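Local coordinates for protein thiaminase-I (Naegleria gruberi, PDB 4HCW) that belongs to a thiaminase family and folds as a mixed alpha/beta protein resembling the bilobed periplasmic binding proteins, at residues T49-Y54 with Q60-V65; I71-L76 with A105-S110; R91-D96 with N285-T290; Y112-Y117 with V278-I283; L291-L296 with T301-K306. All coordinates share one frame; numbering follows the deposited sequence.

Contact 1: T49-Y54 with Q60-V65; sequences TEFDCY and QSLPDV
Phe51 meets Leu62 and Pro63 obliquely, two residues that follow one another on the facing loop. With its CG anti to the backbone N (chi1 176°), the ring stands away from the end of strand 44-50 and points across to that loop. Its far end reaches the leucine branch, Phe51 CZ lying 3.6 Å from Leu62 CD2. Further down the ring, CE1 and CD1 reach the pyrrolidine, with Phe51 CE1 3.9 Å from Pro63 CD and Phe51 CD1 4.1 Å from Pro63 CG. Leu62 contributes by turning CG anti to its carbonyl carbon (chi1 -59°), which brings CD2 to the far end of the ring although CB is not aimed there. The Phe66 ring also meets that of Phe51, and Leu59 of helix 56-60 touches the side chain.

Beyond the aromatic residue the chain folds back in an Asx turn: Tyr54 N bonds to Asp52 OD1 at 3.0 Å, approaching from above the carboxylate plane. Cys53 SG sits over the centre of the Tyr54 ring, and Tyr16 OH is a second partner of Asp52 OD1. Helix 56-60 joins two strands that both run parallel to strand 8-13, on its two sides, so Phe51 packs inside a beta-alpha-beta crossover.

Contact 2: I71-L76 with A105-S110; sequences IFLPYL and ASVNGS
The tight beta-hairpin that leads into strand 110-125 presses Val107 against Leu73 and Pro74, in the first turn of helix 73-77. Two residues, Asn108 and Gly109, make the hairpin's bend, both with positive phi, and Val107 N bonds to Ser110 O at 2.8 Å across its neck. Phe72 is the N-cap of the helix, and its carbonyl O accepts from Leu76 N. Pro74 thus falls in the first turn of the helix, a position that proline commonly occupies because its nitrogen has no N-H to donate.

Val107 points its CB at the helix. Its CG1 is anti to the backbone N (chi1 177°) while CG2, anti to the carbonyl carbon, does the touching. This single methyl meets two neighbours: Leu73 CG lies 3.8 Å from Val107 CG2, and Pro74 CA is 4.2 Å from the same methyl. The pyrrolidine gives a looser contact, Pro74 CG being 4.5 Å from Val107 CG2.

Arg337, from strand 335-338, touches both Pro74 and Val107 and bonds through NH2 to Ser106 O, so a third element closes this buried junction. At the other end of the interface Ala105 turns its CB away and offers only backbone. Leu73, with CG anti to its N (chi1 -172°), extends one branch there, and Leu73 CD2 comes to 3.6 Å from Ala105 O and 3.8 Å from Ala105 CA.

Contact 3: R91-D96 with N285-T290; sequences RGVTGD and NLLTNT
Val93 and Thr94, at the end of helix 87-94, meet Leu287 and Thr288 at the end of helix 275-288. Just before them, Arg91 reaches forward past the end of its helix: NH2 makes a weak bond to Gly95 O and a long salt bridge to Asp96 OD1. Val93 follows with a loose apolar contact, Val93 CG1 lying 4.4 Å from Leu287 CD1, while Val93 O is 3.5 Å from Thr288 CG2. Thr94 lies alongside Leu287, the two side chains pointing the same way, with Thr94 CG2 3.8 Å from Leu287 CD1. Thr94 has chi1 65°, which puts CG2 anti to the carbonyl carbon and lets OG1 reach back to Val90 O. Thr288 does likewise with Lys284 O. At Gly95 phi turns positive and the helix ends; Asp96 then pairs by backbone with Lys306.

Opposite, Asn289 ND2 bonds to Asn285 OD1 at 2.8 Å, on a lone pair in the carbonyl plane, and Asn289 OD1 caps Leu291 N. Both threonine hydroxyls are engaged within their own helices and the methyls face across, that of Thr94 onto Leu287 and that of Thr288 onto the Val93 carbonyl, so the helix ends meet by van der Waals contact without a direct hydrogen bond.

Contact 4: Y112-Y117 with V278-I283; sequences YGFPQY and VAVEVI
Phe114 swings its CG anti to the carbonyl carbon (chi1 -48°), Ile283 does the same with its CG1 (chi1 -70°), and the two side chains cross at about a right angle between strand and helix. This is helix-on-sheet packing of an alpha/beta fold: helix 275-288 lies against strand 110-125, the long strand of the mixed sheet.

Ile283 touches the ring obliquely with two methyl groups. Its CG2 sits by the root of the ring, 3.8 Å from Phe114 CG. The longer branch, through CG1, carries Ile283 CD1 outward to 3.5 Å from Phe114 CD1 and 3.6 Å from Phe114 CE1. Val280, three residues before Ile283, comes near only the far end of the ring. Val90 and Thr94 of helix 87-94 and Leu267 of the neighbouring antiparallel strand 260-267 also touch Phe114, which is buried.

Phe114 is fixed by backbone pairing with Leu265. Two residues further on, Gln116 and Tyr117 both face Asp263 in a classic beta bulge, with Gln116 CG lying over the centre of the Tyr117 ring. Gln116 OE1 is hydrogen-bonded to Ser67 OG. At the tip of the Phe114 ring the contact loosens, Phe114 CZ being 4.4 Å from Val280 CG2.

Contact 5: L291-L296 with T301-K306; sequences LVLDLL and TLPANK
Leu296 meets Thr301 through both backbone and side chain. Thr301 N donates to Leu296 O at 2.9 Å with an N-H...O angle of 153°, the donor tilted 28° from the carbonyl plane. Next to this bond Leu296 CD2 rests 3.8 Å from Thr301 CB and 3.9 Å from Thr301 CG2. With OG1 at chi1 -55°, CG2 of Thr301 lies anti to the backbone N, toward the leucine. One helical turn earlier, Leu293 CD2 reaches Pro303 CG at 4.2 Å, a lighter contact.

The bond spans five residues and ties the last part of helix 290-298 to the chain that leaves it, a helix-to-strand connection in which the short, weakly bonded strand at about 302-303 joins the mixed sheet antiparallel to strand 110-125. Within the helix, Leu296 N bonds to Val292 O.

Around this first shell, Tyr117 of strand 110-125 touches both Leu296 and Thr301, while helix 29-34 adds Ile33 against Leu296 and Leu29 against Thr301. Tyr319 OH is hydrogen-bonded to Thr301 O, and its side chain also touches Pro303. Leu302, whose CB points away from helix 290-298, pairs by backbone with Leu118 and packs on Leu322.

Four of the contacts reach one mixed sheet, and contact 3 joins helix ends beside it. Along the chain contact 1 closes first, contacts 2 and 3 interleave, contact 4 is nested within the loop closed by contact 3, and contact 5 follows. Contacts 3 and 4 share helix 275-288 and have centres about 8 Å apart; contact 5, on the next helix, is about 10 Å from contact 3, and Asp96 and Lys306 join the two. Contacts 2 and 4 adjoin through neighbouring strands 106-107 and 110-125, whereas contacts 2 and 5 are about 23 Å apart between centres. Segments far apart in sequence thus pack beside the same sheet, with strand 110-125 bordering contacts 2 to 5.

Contact 1: T49-Y54 with Q60-V65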
# COMPACT_ATOMS: atom_id res chain seq x y z
N THR A 49 10.66 -15.70 5.53
CA THR A 49 9.61 -16.32 4.72
C THR A 49 8.55 -15.29 4.35
O THR A 49 8.49 -14.21 4.94
CB THR A 49 8.94 -17.50 5.46
OG1 THR A 49 8.52 -17.08 6.76
CG2 THR A 49 9.91 -18.67 5.59
N GLU A 50 7.72 -15.64 3.37
CA GLU A 50 6.67 -14.74 2.91
C GLU A 50 5.43 -14.85 3.79
O GLU A 50 4.88 -15.94 3.98
CB GLU A 50 6.32 -15.03 1.45
CG GLU A 50 7.49 -14.90 0.50
CD GLU A 50 7.13 -15.25 -0.93
OE1 GLU A 50 8.05 -15.31 -1.78
OE2 GLU A 50 5.94 -15.48 -1.21
N PHE A 51 4.99 -13.72 4.34
CA PHE A 51 3.81 -13.69 5.20
C PHE A 51 2.63 -13.01 4.50
O PHE A 51 2.60 -11.79 4.36
CB PHE A 51 4.13 -12.97 6.51
CG PHE A 51 2.94 -12.79 7.41
CD1 PHE A 51 2.42 -13.87 8.12
CD2 PHE A 51 2.34 -11.55 7.56
CE1 PHE A 51 1.33 -13.71 8.95
CE2 PHE A 51 1.25 -11.39 8.40
CZ PHE A 51 0.75 -12.47 9.09
N ASP A 52 1.67 -13.82 4.06
CA ASP A 52 0.49 -13.30 3.37
C ASP A 52 -0.52 -12.76 4.37
O ASP A 52 -1.31 -13.51 4.93
CB ASP A 52 -0.15 -14.40 2.53
CG ASP A 52 -1.13 -13.85 1.50
OD1 ASP A 52 -1.50 -12.66 1.60
OD2 ASP A 52 -1.53 -14.61 0.60
N CYS A 53 -0.50 -11.45 4.58
CA CYS A 53 -1.43 -10.80 5.50
C CYS A 53 -2.84 -10.75 4.92
O CYS A 53 -3.80 -10.42 5.61
CB CYS A 53 -0.96 -9.39 5.86
SG CYS A 53 -0.97 -8.23 4.47
N TYR A 54 -2.96 -11.08 3.63
CA TYR A 54 -4.26 -11.10 2.97
C TYR A 54 -4.86 -12.50 3.01
O TYR A 54 -5.71 -12.85 2.19
CB TYR A 54 -4.15 -10.57 1.54
CG TYR A 54 -3.64 -9.14 1.48
CD1 TYR A 54 -4.42 -8.09 1.95
CD2 TYR A 54 -2.38 -8.85 0.98
CE1 TYR A 54 -3.96 -6.79 1.91
CE2 TYR A 54 -1.92 -7.55 0.93
CZ TYR A 54 -2.71 -6.53 1.39
OH TYR A 54 -2.25 -5.23 1.35
N GLN A 60 -3.88 -15.90 11.83
CA GLN A 60 -4.17 -16.70 13.02
C GLN A 60 -2.89 -17.19 13.69
O GLN A 60 -2.84 -17.33 14.91
CB GLN A 60 -5.06 -17.89 12.66
N SER A 61 -1.86 -17.44 12.88
CA SER A 61 -0.59 -17.92 13.40
C SER A 61 0.56 -16.98 13.01
O SER A 61 1.24 -17.20 12.01
CB SER A 61 -0.31 -19.34 12.91
OG SER A 61 -0.30 -19.40 11.49
N LEU A 62 0.76 -15.95 13.81
CA LEU A 62 1.79 -14.95 13.55
C LEU A 62 3.19 -15.47 13.87
O LEU A 62 3.38 -16.18 14.86
CB LEU A 62 1.52 -13.68 14.35
CG LEU A 62 0.18 -12.98 14.09
CD1 LEU A 62 -0.07 -11.89 15.12
CD2 LEU A 62 0.14 -12.40 12.68
N PRO A 63 4.18 -15.12 13.03
CA PRO A 63 5.59 -15.44 13.29
C PRO A 63 6.16 -14.54 14.38
O PRO A 63 5.42 -13.78 15.00
CB PRO A 63 6.27 -15.13 11.95
CG PRO A 63 5.15 -15.04 10.94
CD PRO A 63 3.99 -14.51 11.71
N ASP A 64 7.47 -14.64 14.62
CA ASP A 64 8.13 -13.79 15.61
C ASP A 64 8.01 -12.32 15.22
O ASP A 64 7.60 -11.49 16.03
CB ASP A 64 9.61 -14.18 15.74
CG ASP A 64 9.80 -15.52 16.42
OD1 ASP A 64 9.01 -15.84 17.33
OD2 ASP A 64 10.75 -16.24 16.04
N VAL A 65 8.37 -12.02 13.98
CA VAL A 65 8.23 -10.67 13.44
C VAL A 65 7.67 -10.75 12.03
O VAL A 65 8.16 -11.52 11.20
CB VAL A 65 9.57 -9.91 13.46
CG1 VAL A 65 10.73 -10.87 13.22
CG2 VAL A 65 9.57 -8.78 12.43

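Contact 2: I71-L76 with A105-S110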
# COMPACT_ATOMS: atom_id res chain seq x y z
N ILE A 71 -4.27 -2.12 7.25
CA ILE A 71 -5.72 -2.22 7.07
C ILE A 71 -6.31 -3.28 8.00
O ILE A 71 -7.50 -3.25 8.32
CB ILE A 71 -6.09 -2.52 5.60
CG1 ILE A 71 -7.57 -2.20 5.34
CG2 ILE A 71 -5.77 -3.97 5.24
CD1 ILE A 71 -7.98 -2.41 3.90
N PHE A 72 -5.47 -4.21 8.44
CA PHE A 72 -5.91 -5.28 9.33
C PHE A 72 -5.22 -5.17 10.69
O PHE A 72 -5.31 -6.08 11.51
CB PHE A 72 -5.62 -6.65 8.72
CG PHE A 72 -6.37 -6.91 7.45
CD1 PHE A 72 -7.66 -6.41 7.27
CD2 PHE A 72 -5.80 -7.65 6.43
CE1 PHE A 72 -8.35 -6.65 6.10
CE2 PHE A 72 -6.49 -7.89 5.25
CZ PHE A 72 -7.77 -7.39 5.09
N LEU A 73 -4.54 -4.05 10.91
CA LEU A 73 -3.79 -3.85 12.15
C LEU A 73 -4.65 -3.83 13.43
O LEU A 73 -4.35 -4.56 14.37
CB LEU A 73 -2.89 -2.61 12.06
CG LEU A 73 -1.91 -2.42 13.22
CD1 LEU A 73 -0.98 -3.62 13.34
CD2 LEU A 73 -1.12 -1.13 13.05
N PRO A 74 -5.72 -3.00 13.47
CA PRO A 74 -6.53 -3.00 14.70
C PRO A 74 -7.18 -4.35 14.99
O PRO A 74 -7.28 -4.74 16.15
CB PRO A 74 -7.60 -1.95 14.41
CG PRO A 74 -7.00 -1.07 13.37
CD PRO A 74 -6.20 -2.00 12.51
N TYR A 75 -7.62 -5.05 13.95
CA TYR A 75 -8.17 -6.39 14.11
C TYR A 75 -7.10 -7.35 14.59
O TYR A 75 -7.38 -8.28 15.34
CB TYR A 75 -8.77 -6.89 12.79
CG TYR A 75 -8.98 -8.39 12.74
CD1 TYR A 75 -10.04 -8.99 13.40
CD2 TYR A 75 -8.10 -9.20 12.03
CE1 TYR A 75 -10.23 -10.36 13.36
CE2 TYR A 75 -8.28 -10.57 11.98
CZ TYR A 75 -9.34 -11.15 12.65
OH TYR A 75 -9.52 -12.51 12.60
N LEU A 76 -5.86 -7.12 14.15
CA LEU A 76 -4.74 -7.95 14.55
C LEU A 76 -4.33 -7.63 15.98
O LEU A 76 -3.80 -8.49 16.69
CB LEU A 76 -3.57 -7.75 13.59
CG LEU A 76 -2.55 -8.89 13.45
CD1 LEU A 76 -3.26 -10.20 13.14
CD2 LEU A 76 -1.54 -8.55 12.38
N ALA A 105 0.07 3.22 12.06
CA ALA A 105 0.77 2.19 12.83
C ALA A 105 0.34 2.20 14.29
O ALA A 105 0.62 1.25 15.03
CB ALA A 105 2.28 2.38 12.72
N SER A 106 -0.33 3.27 14.71
CA SER A 106 -0.77 3.40 16.09
C SER A 106 -2.20 2.92 16.29
O SER A 106 -3.10 3.28 15.53
CB SER A 106 -0.64 4.85 16.56
OG SER A 106 -1.50 5.70 15.83
N VAL A 107 -2.40 2.09 17.31
CA VAL A 107 -3.73 1.58 17.63
C VAL A 107 -4.11 1.95 19.06
O VAL A 107 -3.47 1.49 20.01
CB VAL A 107 -3.82 0.05 17.46
CG1 VAL A 107 -5.19 -0.45 17.86
CG2 VAL A 107 -3.50 -0.34 16.02
N ASN A 108 -5.14 2.78 19.20
CA ASN A 108 -5.60 3.25 20.51
C ASN A 108 -4.51 3.96 21.30
O ASN A 108 -4.30 3.66 22.48
CB ASN A 108 -6.21 2.11 21.32
CG ASN A 108 -7.40 1.47 20.64
OD1 ASN A 108 -8.16 2.14 19.93
ND2 ASN A 108 -7.58 0.17 20.85
N GLY A 109 -3.81 4.88 20.66
CA GLY A 109 -2.76 5.65 21.31
C GLY A 109 -1.40 4.99 21.23
O GLY A 109 -0.41 5.62 20.84
N SER A 110 -1.34 3.71 21.59
CA SER A 110 -0.08 2.97 21.59
C SER A 110 0.40 2.66 20.18
O SER A 110 -0.39 2.65 19.23
CB SER A 110 -0.22 1.68 22.40
OG SER A 110 -0.63 1.94 23.73

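Contact 3: R91-D96 with N285-T290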
# COMPACT_ATOMS: atom_id res chain seq x y z
N ARG A 91 11.11 5.54 16.75
CA ARG A 91 11.75 6.76 16.25
C ARG A 91 13.26 6.60 16.12
O ARG A 91 13.89 7.26 15.28
CB ARG A 91 11.42 7.95 17.16
CG ARG A 91 9.97 8.40 17.10
CD ARG A 91 9.64 9.03 15.76
NE ARG A 91 8.26 9.50 15.70
CZ ARG A 91 7.74 10.18 14.69
NH1 ARG A 91 6.47 10.56 14.72
NH2 ARG A 91 8.49 10.49 13.64
N GLY A 92 13.84 5.73 16.94
CA GLY A 92 15.27 5.49 16.91
C GLY A 92 15.68 4.55 15.79
O GLY A 92 16.87 4.32 15.57
N VAL A 93 14.70 4.02 15.08
CA VAL A 93 14.95 3.09 13.98
C VAL A 93 14.50 3.66 12.65
O VAL A 93 15.26 3.71 11.68
CB VAL A 93 14.24 1.74 14.22
CG1 VAL A 93 14.29 0.88 12.96
CG2 VAL A 93 14.85 1.01 15.40
N THR A 94 13.24 4.10 12.60
CA THR A 94 12.65 4.60 11.36
C THR A 94 13.01 6.06 11.12
O THR A 94 13.12 6.50 9.97
CB THR A 94 11.12 4.48 11.39
OG1 THR A 94 10.58 5.33 12.41
CG2 THR A 94 10.71 3.04 11.67
N GLY A 95 13.20 6.81 12.19
CA GLY A 95 13.45 8.24 12.09
C GLY A 95 12.14 9.01 12.08
O GLY A 95 11.22 8.68 12.84
N ASP A 96 12.05 10.02 11.23
CA ASP A 96 10.85 10.84 11.15
C ASP A 96 9.83 10.27 10.16
O ASP A 96 10.15 9.98 9.01
CB ASP A 96 11.19 12.28 10.78
CG ASP A 96 11.89 13.02 11.90
OD1 ASP A 96 11.66 12.66 13.08
OD2 ASP A 96 12.65 13.96 11.61
N ASN A 285 17.67 -3.04 9.89
CA ASN A 285 18.35 -3.35 8.64
C ASN A 285 17.40 -3.21 7.46
O ASN A 285 17.72 -2.57 6.46
CB ASN A 285 18.94 -4.75 8.68
CG ASN A 285 19.77 -5.06 7.45
OD1 ASN A 285 20.51 -4.22 6.95
ND2 ASN A 285 19.63 -6.28 6.94
N LEU A 286 16.22 -3.82 7.58
CA LEU A 286 15.22 -3.79 6.51
C LEU A 286 14.79 -2.38 6.11
O LEU A 286 14.37 -2.16 4.98
CB LEU A 286 13.98 -4.60 6.93
CG LEU A 286 14.00 -6.10 6.69
CD1 LEU A 286 12.78 -6.75 7.31
CD2 LEU A 286 14.06 -6.40 5.20
N LEU A 287 14.91 -1.44 7.04
CA LEU A 287 14.40 -0.09 6.82
C LEU A 287 15.48 0.94 6.54
O LEU A 287 15.20 2.01 5.99
CB LEU A 287 13.55 0.36 8.01
CG LEU A 287 12.41 -0.58 8.41
CD1 LEU A 287 11.61 0.00 9.57
CD2 LEU A 287 11.50 -0.86 7.22
N THR A 288 16.73 0.64 6.90
CA THR A 288 17.81 1.62 6.77
C THR A 288 18.94 1.20 5.83
O THR A 288 19.74 2.04 5.42
CB THR A 288 18.40 1.99 8.15
OG1 THR A 288 18.98 0.83 8.75
CG2 THR A 288 17.31 2.55 9.06
N ASN A 289 19.02 -0.09 5.51
CA ASN A 289 20.05 -0.59 4.60
C ASN A 289 19.92 0.04 3.22
O ASN A 289 18.91 -0.12 2.55
CB ASN A 289 19.99 -2.11 4.49
CG ASN A 289 21.24 -2.71 3.88
OD1 ASN A 289 21.82 -2.17 2.94
ND2 ASN A 289 21.67 -3.85 4.42
N THR A 290 20.96 0.76 2.81
CA THR A 290 20.94 1.50 1.55
C THR A 290 20.81 0.58 0.33
O THR A 290 20.26 0.98 -0.69
CB THR A 290 22.19 2.38 1.38
OG1 THR A 290 23.37 1.56 1.42
CG2 THR A 290 22.26 3.41 2.50

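Contact 4: Y112-Y117 with V278-I283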
# COMPACT_ATOMS: atom_id res chain seq x y z
N TYR A 112 2.16 -0.07 17.55
CA TYR A 112 2.20 -1.53 17.41
C TYR A 112 3.06 -2.03 16.26
O TYR A 112 2.90 -3.18 15.83
CB TYR A 112 0.78 -2.09 17.30
CG TYR A 112 0.01 -2.08 18.60
CD1 TYR A 112 -0.68 -0.95 19.01
CD2 TYR A 112 -0.02 -3.20 19.41
CE1 TYR A 112 -1.38 -0.93 20.20
CE2 TYR A 112 -0.72 -3.20 20.61
CZ TYR A 112 -1.40 -2.06 21.00
OH TYR A 112 -2.09 -2.05 22.18
N GLY A 113 3.96 -1.20 15.75
CA GLY A 113 4.86 -1.64 14.71
C GLY A 113 5.68 -0.57 14.00
O GLY A 113 5.41 0.62 14.13
N PHE A 114 6.68 -1.02 13.25
CA PHE A 114 7.54 -0.13 12.48
C PHE A 114 7.06 -0.07 11.04
O PHE A 114 7.06 -1.09 10.35
CB PHE A 114 8.99 -0.63 12.51
CG PHE A 114 9.49 -0.98 13.88
CD1 PHE A 114 9.35 -2.27 14.37
CD2 PHE A 114 10.12 -0.04 14.67
CE1 PHE A 114 9.81 -2.60 15.62
CE2 PHE A 114 10.59 -0.37 15.93
CZ PHE A 114 10.43 -1.65 16.40
N PRO A 115 6.65 1.12 10.59
CA PRO A 115 6.21 1.32 9.20
C PRO A 115 7.30 0.97 8.20
O PRO A 115 8.43 1.45 8.34
CB PRO A 115 5.91 2.82 9.15
CG PRO A 115 5.60 3.19 10.56
CD PRO A 115 6.51 2.34 11.39
N GLN A 116 6.97 0.14 7.22
CA GLN A 116 7.96 -0.31 6.24
C GLN A 116 7.70 0.25 4.85
O GLN A 116 8.55 0.94 4.28
CB GLN A 116 7.99 -1.84 6.18
CG GLN A 116 8.94 -2.39 5.12
CD GLN A 116 9.04 -3.90 5.15
OE1 GLN A 116 8.22 -4.58 5.78
NE2 GLN A 116 10.05 -4.44 4.48
N TYR A 117 6.52 -0.04 4.30
CA TYR A 117 6.18 0.38 2.94
C TYR A 117 5.04 1.39 2.93
O TYR A 117 4.17 1.37 3.80
CB TYR A 117 5.82 -0.84 2.09
CG TYR A 117 6.95 -1.82 1.91
CD1 TYR A 117 8.25 -1.39 1.68
CD2 TYR A 117 6.71 -3.19 1.96
CE1 TYR A 117 9.28 -2.29 1.51
CE2 TYR A 117 7.74 -4.10 1.80
CZ TYR A 117 9.03 -3.64 1.57
OH TYR A 117 10.05 -4.54 1.41
N VAL A 278 16.83 -8.55 19.19
CA VAL A 278 17.35 -9.05 17.92
C VAL A 278 16.43 -8.66 16.77
O VAL A 278 16.88 -8.31 15.67
CB VAL A 278 17.52 -10.59 17.94
CG1 VAL A 278 18.07 -11.09 16.61
CG2 VAL A 278 18.43 -11.00 19.08
N ALA A 279 15.12 -8.71 17.03
CA ALA A 279 14.12 -8.35 16.03
C ALA A 279 14.28 -6.91 15.56
O ALA A 279 14.18 -6.63 14.36
CB ALA A 279 12.72 -8.58 16.59
N VAL A 280 14.53 -6.00 16.50
CA VAL A 280 14.73 -4.59 16.17
C VAL A 280 15.93 -4.38 15.26
O VAL A 280 15.92 -3.50 14.40
CB VAL A 280 14.89 -3.72 17.45
CG1 VAL A 280 15.04 -2.25 17.09
CG2 VAL A 280 13.69 -3.91 18.37
N GLU A 281 16.97 -5.19 15.44
CA GLU A 281 18.15 -5.12 14.58
C GLU A 281 17.81 -5.55 13.16
O GLU A 281 18.20 -4.89 12.19
CB GLU A 281 19.29 -5.98 15.13
N VAL A 282 17.08 -6.66 13.03
CA VAL A 282 16.67 -7.16 11.73
C VAL A 282 15.80 -6.12 11.02
O VAL A 282 15.96 -5.86 9.83
CB VAL A 282 15.89 -8.48 11.84
CG1 VAL A 282 15.39 -8.93 10.47
CG2 VAL A 282 16.76 -9.56 12.46
N ILE A 283 14.88 -5.53 11.78
CA ILE A 283 13.99 -4.50 11.27
C ILE A 283 14.74 -3.23 10.89
O ILE A 283 14.48 -2.63 9.85
CB ILE A 283 12.89 -4.18 12.30
CG1 ILE A 283 11.92 -5.36 12.41
CG2 ILE A 283 12.13 -2.91 11.92
CD1 ILE A 283 10.98 -5.28 13.59

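Contact 5: L291-L296 with T301-K306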
# COMPACT_ATOMS: atom_id res chain seq x y z
N LEU A 291 21.32 -0.64 0.45
CA LEU A 291 21.22 -1.60 -0.65
C LEU A 291 19.79 -2.08 -0.82
O LEU A 291 19.32 -2.26 -1.95
CB LEU A 291 22.17 -2.78 -0.43
CG LEU A 291 22.20 -3.83 -1.55
CD1 LEU A 291 22.43 -3.17 -2.90
CD2 LEU A 291 23.26 -4.88 -1.28
N VAL A 292 19.10 -2.30 0.29
CA VAL A 292 17.70 -2.69 0.26
C VAL A 292 16.86 -1.54 -0.29
O VAL A 292 15.97 -1.75 -1.11
CB VAL A 292 17.19 -3.10 1.65
CG1 VAL A 292 15.71 -3.44 1.60
CG2 VAL A 292 17.99 -4.27 2.19
N LEU A 293 17.15 -0.33 0.17
CA LEU A 293 16.46 0.86 -0.29
C LEU A 293 16.65 1.07 -1.79
O LEU A 293 15.71 1.39 -2.51
CB LEU A 293 16.92 2.10 0.48
CG LEU A 293 16.60 2.14 1.97
CD1 LEU A 293 17.07 3.46 2.58
CD2 LEU A 293 15.11 1.94 2.21
N ASP A 294 17.89 0.88 -2.26
CA ASP A 294 18.20 1.04 -3.67
C ASP A 294 17.47 0.01 -4.52
O ASP A 294 17.01 0.31 -5.63
CB ASP A 294 19.71 0.96 -3.92
CG ASP A 294 20.44 2.20 -3.43
OD1 ASP A 294 19.85 3.30 -3.46
OD2 ASP A 294 21.61 2.07 -3.01
N LEU A 295 17.36 -1.21 -4.00
CA LEU A 295 16.64 -2.28 -4.69
C LEU A 295 15.15 -1.98 -4.74
O LEU A 295 14.48 -2.27 -5.74
CB LEU A 295 16.90 -3.63 -4.02
CG LEU A 295 18.27 -4.25 -4.26
CD1 LEU A 295 18.48 -5.44 -3.35
CD2 LEU A 295 18.42 -4.66 -5.72
N LEU A 296 14.63 -1.41 -3.66
CA LEU A 296 13.23 -0.98 -3.62
C LEU A 296 12.97 0.09 -4.67
O LEU A 296 11.89 0.15 -5.25
CB LEU A 296 12.87 -0.45 -2.23
CG LEU A 296 12.72 -1.47 -1.10
CD1 LEU A 296 12.48 -0.77 0.23
CD2 LEU A 296 11.59 -2.44 -1.41
N THR A 301 9.03 0.85 -5.33
CA THR A 301 8.39 0.63 -4.04
C THR A 301 8.76 1.77 -3.11
O THR A 301 9.91 2.21 -3.08
CB THR A 301 8.83 -0.72 -3.42
OG1 THR A 301 8.57 -1.78 -4.35
CG2 THR A 301 8.07 -0.98 -2.13
N LEU A 302 7.78 2.27 -2.36
CA LEU A 302 8.00 3.42 -1.50
C LEU A 302 8.26 3.02 -0.06
O LEU A 302 7.47 2.29 0.54
CB LEU A 302 6.79 4.36 -1.55
CG LEU A 302 6.19 4.64 -2.93
CD1 LEU A 302 5.00 5.58 -2.80
CD2 LEU A 302 7.24 5.22 -3.86
N PRO A 303 9.39 3.48 0.51
CA PRO A 303 9.65 3.33 1.94
C PRO A 303 8.65 4.17 2.73
O PRO A 303 8.08 5.12 2.19
CB PRO A 303 11.06 3.89 2.10
CG PRO A 303 11.67 3.79 0.75
CD PRO A 303 10.55 4.05 -0.20
N ALA A 304 8.44 3.83 4.00
CA ALA A 304 7.44 4.51 4.81
C ALA A 304 8.02 5.70 5.58
O ALA A 304 7.29 6.62 5.95
CB ALA A 304 6.78 3.53 5.77
N ASN A 305 9.33 5.68 5.82
CA ASN A 305 9.99 6.74 6.56
C ASN A 305 10.51 7.85 5.65
O ASN A 305 10.80 7.62 4.48
CB ASN A 305 11.14 6.17 7.40
CG ASN A 305 12.19 5.48 6.55
OD1 ASN A 305 11.89 4.94 5.48
ND2 ASN A 305 13.43 5.49 7.02
N LYS A 306 10.62 9.06 6.20
CA LYS A 306 11.11 10.20 5.44
C LYS A 306 12.55 10.00 4.99
O LYS A 306 12.93 10.41 3.90
CB LYS A 306 10.99 11.50 6.25
CG LYS A 306 9.58 12.07 6.31